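Local coordinates for protein myosin-I heavy chain (Dictyostelium discoideum, PDB 5EJR) that is an actin-based, ATP-driven class VII motor active in early phagocytosis and adhesion, represented here by a MyTH4-FERM unit of its tail, at residues Lys63-Trp74 with Ala86-Arg96. Sequence-based numbering, arbitrary orientation.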
# COMPACT_ATOMS: atom_id res chain seq x y z
N LYS A 63 1.47 28.10 -8.54
CA LYS A 63 1.13 26.68 -8.34
C LYS A 63 -0.35 26.44 -8.71
O LYS A 63 -0.69 25.36 -9.20
CB LYS A 63 1.37 26.26 -6.88
CG LYS A 63 2.83 26.25 -6.44
CD LYS A 63 2.94 25.94 -4.96
CE LYS A 63 4.34 26.13 -4.44
NZ LYS A 63 4.57 25.37 -3.18
N ALA A 64 -1.21 27.44 -8.47
CA ALA A 64 -2.65 27.40 -8.76
C ALA A 64 -2.88 27.36 -10.27
O ALA A 64 -3.81 26.69 -10.71
CB ALA A 64 -3.33 28.61 -8.16
N ILE A 65 -2.01 28.05 -11.05
CA ILE A 65 -2.04 28.08 -12.52
C ILE A 65 -1.74 26.70 -13.06
O ILE A 65 -2.50 26.21 -13.90
CB ILE A 65 -1.13 29.19 -13.13
CG1 ILE A 65 -1.65 30.59 -12.80
CG2 ILE A 65 -0.97 29.00 -14.66
CD1 ILE A 65 -0.57 31.69 -12.74
N LYS A 66 -0.63 26.07 -12.59
CA LYS A 66 -0.25 24.70 -13.02
C LYS A 66 -1.36 23.71 -12.65
O LYS A 66 -1.66 22.81 -13.44
CB LYS A 66 1.08 24.25 -12.37
CG LYS A 66 1.66 22.97 -12.97
CD LYS A 66 2.84 22.46 -12.16
CE LYS A 66 3.59 21.35 -12.85
NZ LYS A 66 4.71 20.85 -12.01
N ASN A 67 -1.95 23.88 -11.44
CA ASN A 67 -3.03 23.04 -10.93
C ASN A 67 -4.27 23.10 -11.83
O ASN A 67 -4.89 22.06 -12.08
CB ASN A 67 -3.43 23.47 -9.53
CG ASN A 67 -4.38 22.49 -8.88
OD1 ASN A 67 -3.98 21.46 -8.35
ND2 ASN A 67 -5.65 22.77 -8.98
N PHE A 68 -4.62 24.33 -12.30
CA PHE A 68 -5.77 24.53 -13.18
C PHE A 68 -5.64 23.72 -14.44
O PHE A 68 -6.57 22.99 -14.77
CB PHE A 68 -6.02 26.01 -13.48
CG PHE A 68 -7.40 26.23 -14.06
CD1 PHE A 68 -8.51 26.33 -13.24
CD2 PHE A 68 -7.58 26.32 -15.43
CE1 PHE A 68 -9.78 26.52 -13.77
CE2 PHE A 68 -8.86 26.50 -15.97
CZ PHE A 68 -9.94 26.61 -15.14
N SER A 69 -4.48 23.80 -15.11
CA SER A 69 -4.23 23.03 -16.33
C SER A 69 -4.31 21.51 -16.07
O SER A 69 -4.72 20.78 -16.96
CB SER A 69 -2.91 23.43 -16.99
OG SER A 69 -1.77 23.02 -16.25
N GLU A 70 -3.97 21.06 -14.84
CA GLU A 70 -4.04 19.65 -14.46
C GLU A 70 -5.51 19.21 -14.29
O GLU A 70 -5.87 18.12 -14.74
CB GLU A 70 -3.19 19.35 -13.22
CG GLU A 70 -1.70 19.43 -13.53
CD GLU A 70 -0.71 19.12 -12.43
OE1 GLU A 70 -1.14 18.93 -11.26
OE2 GLU A 70 0.50 19.09 -12.73
N ILE A 71 -6.34 20.08 -13.67
CA ILE A 71 -7.79 19.87 -13.52
C ILE A 71 -8.39 19.69 -14.94
O ILE A 71 -9.11 18.71 -15.19
CB ILE A 71 -8.43 21.01 -12.69
CG1 ILE A 71 -8.00 20.87 -11.21
CG2 ILE A 71 -9.96 21.02 -12.83
CD1 ILE A 71 -8.62 21.86 -10.20
N MET A 72 -8.00 20.58 -15.87
CA MET A 72 -8.40 20.56 -17.28
C MET A 72 -8.00 19.25 -17.97
O MET A 72 -8.77 18.72 -18.76
CB MET A 72 -7.83 21.77 -18.02
CG MET A 72 -8.48 23.09 -17.61
SD MET A 72 -7.99 24.48 -18.67
CE MET A 72 -8.56 23.90 -20.27
N MET A 73 -6.82 18.71 -17.63
CA MET A 73 -6.31 17.44 -18.15
C MET A 73 -7.15 16.29 -17.62
O MET A 73 -7.44 15.35 -18.36
CB MET A 73 -4.86 17.23 -17.70
CG MET A 73 -3.87 18.06 -18.47
SD MET A 73 -2.28 18.14 -17.63
CE MET A 73 -1.57 16.75 -18.22
N TRP A 74 -7.54 16.35 -16.33
CA TRP A 74 -8.34 15.31 -15.69
C TRP A 74 -9.74 15.26 -16.32
O TRP A 74 -10.26 14.17 -16.63
CB TRP A 74 -8.44 15.56 -14.18
CG TRP A 74 -9.50 14.74 -13.53
CD1 TRP A 74 -10.73 15.16 -13.11
CD2 TRP A 74 -9.47 13.32 -13.33
NE1 TRP A 74 -11.44 14.10 -12.60
CE2 TRP A 74 -10.70 12.95 -12.75
CE3 TRP A 74 -8.50 12.33 -13.57
CZ2 TRP A 74 -10.99 11.63 -12.39
CZ3 TRP A 74 -8.78 11.02 -13.19
CH2 TRP A 74 -10.02 10.68 -12.63
N ALA A 86 -4.48 9.91 -16.66
CA ALA A 86 -5.50 10.55 -15.83
C ALA A 86 -5.30 10.30 -14.31
O ALA A 86 -5.48 11.23 -13.52
CB ALA A 86 -6.89 10.11 -16.26
N SER A 87 -4.93 9.05 -13.92
CA SER A 87 -4.71 8.73 -12.50
C SER A 87 -3.53 9.51 -11.94
O SER A 87 -3.62 10.09 -10.86
CB SER A 87 -4.55 7.23 -12.27
OG SER A 87 -3.44 6.70 -12.96
N LEU A 88 -2.44 9.58 -12.72
CA LEU A 88 -1.21 10.32 -12.44
C LEU A 88 -1.49 11.82 -12.32
O LEU A 88 -0.95 12.48 -11.44
CB LEU A 88 -0.18 10.05 -13.55
CG LEU A 88 0.99 9.10 -13.24
CD1 LEU A 88 0.53 7.78 -12.65
CD2 LEU A 88 1.83 8.84 -14.49
N VAL A 89 -2.43 12.33 -13.16
CA VAL A 89 -2.81 13.76 -13.15
C VAL A 89 -3.55 14.12 -11.87
O VAL A 89 -3.16 15.07 -11.19
CB VAL A 89 -3.55 14.17 -14.45
CG1 VAL A 89 -4.24 15.53 -14.30
CG2 VAL A 89 -2.60 14.19 -15.64
N ILE A 90 -4.59 13.35 -11.50
CA ILE A 90 -5.34 13.60 -10.27
C ILE A 90 -4.46 13.36 -9.01
O ILE A 90 -4.62 14.08 -8.04
CB ILE A 90 -6.70 12.85 -10.23
CG1 ILE A 90 -7.61 13.36 -9.08
CG2 ILE A 90 -6.53 11.33 -10.21
CD1 ILE A 90 -9.14 12.99 -9.23
N GLN A 91 -3.52 12.39 -9.05
CA GLN A 91 -2.60 12.16 -7.92
C GLN A 91 -1.75 13.43 -7.66
O GLN A 91 -1.58 13.82 -6.50
CB GLN A 91 -1.69 10.96 -8.19
CG GLN A 91 -2.36 9.64 -7.80
CD GLN A 91 -1.76 8.48 -8.54
OE1 GLN A 91 -0.55 8.41 -8.77
NE2 GLN A 91 -2.59 7.56 -8.96
N SER A 92 -1.31 14.12 -8.74
CA SER A 92 -0.56 15.38 -8.70
C SER A 92 -1.39 16.47 -8.01
O SER A 92 -0.89 17.12 -7.09
CB SER A 92 -0.16 15.82 -10.11
OG SER A 92 0.55 17.04 -10.07
N ILE A 93 -2.69 16.62 -8.41
CA ILE A 93 -3.63 17.59 -7.87
C ILE A 93 -3.84 17.38 -6.39
O ILE A 93 -3.80 18.35 -5.64
CB ILE A 93 -4.99 17.60 -8.64
CG1 ILE A 93 -4.78 17.96 -10.13
CG2 ILE A 93 -6.02 18.55 -7.99
CD1 ILE A 93 -5.95 17.60 -11.05
N ILE A 94 -4.10 16.13 -5.98
CA ILE A 94 -4.36 15.86 -4.57
C ILE A 94 -3.06 16.03 -3.77
O ILE A 94 -3.11 16.60 -2.67
CB ILE A 94 -5.10 14.51 -4.35
CG1 ILE A 94 -6.63 14.73 -4.60
CG2 ILE A 94 -4.88 13.93 -2.95
CD1 ILE A 94 -7.25 13.62 -5.26
N SER A 95 -1.91 15.65 -4.35
CA SER A 95 -0.60 15.83 -3.69
C SER A 95 -0.38 17.33 -3.42
O SER A 95 -0.07 17.72 -2.29
CB SER A 95 0.53 15.25 -4.54
OG SER A 95 1.80 15.65 -4.05
N ARG A 96 -0.64 18.18 -4.46
CA ARG A 96 -0.53 19.64 -4.33
C ARG A 96 -1.42 20.14 -3.19
O ARG A 96 -0.96 20.94 -2.37
CB ARG A 96 -0.84 20.33 -5.66
CG ARG A 96 -0.61 21.85 -5.68
CD ARG A 96 -0.84 22.46 -7.05
NE ARG A 96 0.08 21.93 -8.08
CZ ARG A 96 -0.25 21.02 -8.99
NH1 ARG A 96 -1.48 20.50 -9.01
NH2 ARG A 96 0.64 20.61 -9.88
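Arg-96 meets Glu-70 end-on, NH1 and NH2 both donating to the single oxygen OE1, each at 2.8 Å. That oxygen lies in the guanidinium plane, yet the nitrogens reach it from above the carboxylate, the two planes being 56° apart. Ser-92 OG donates a third bond to Glu-70 OE1 at 2.8 Å, on the syn side but tilted out of the carboxylate plane. A bend at chi3 (-62°) swings the guanidinium toward Glu-70; there NH1 also bonds Asn-67 OD1 at 2.8 Å, and the backbone of Asn-67 lies over one guanidinium face. The Asn-67 amide is itself held, its ND2 bonding Gln-110 OE1 of helix 104-113.

Farther along, hydrocarbon takes over. Ile-93 CD1 packs on Ile-71 CG1 at 3.9 Å, and Val-89 CG1 sits against Glu-70 O. Ile-90 CD1 makes a CH-pi contact 3.9 Å from the centroid of the six-membered ring of Trp-74, while Ala-86 O lies at the ring edge. Trp-74 NE1 bonds Lys-126 O, tying the indole to helix 121-137.

This roughly antiparallel pair within the MyTH4 helical bundle, the axes of the two segments 146° apart, thus illustrates division of labour: hydrocarbon and indole packing at one end, and at the other a carboxylate oxygen with three donors, an arrangement that probably favours the ionised form of Glu-70.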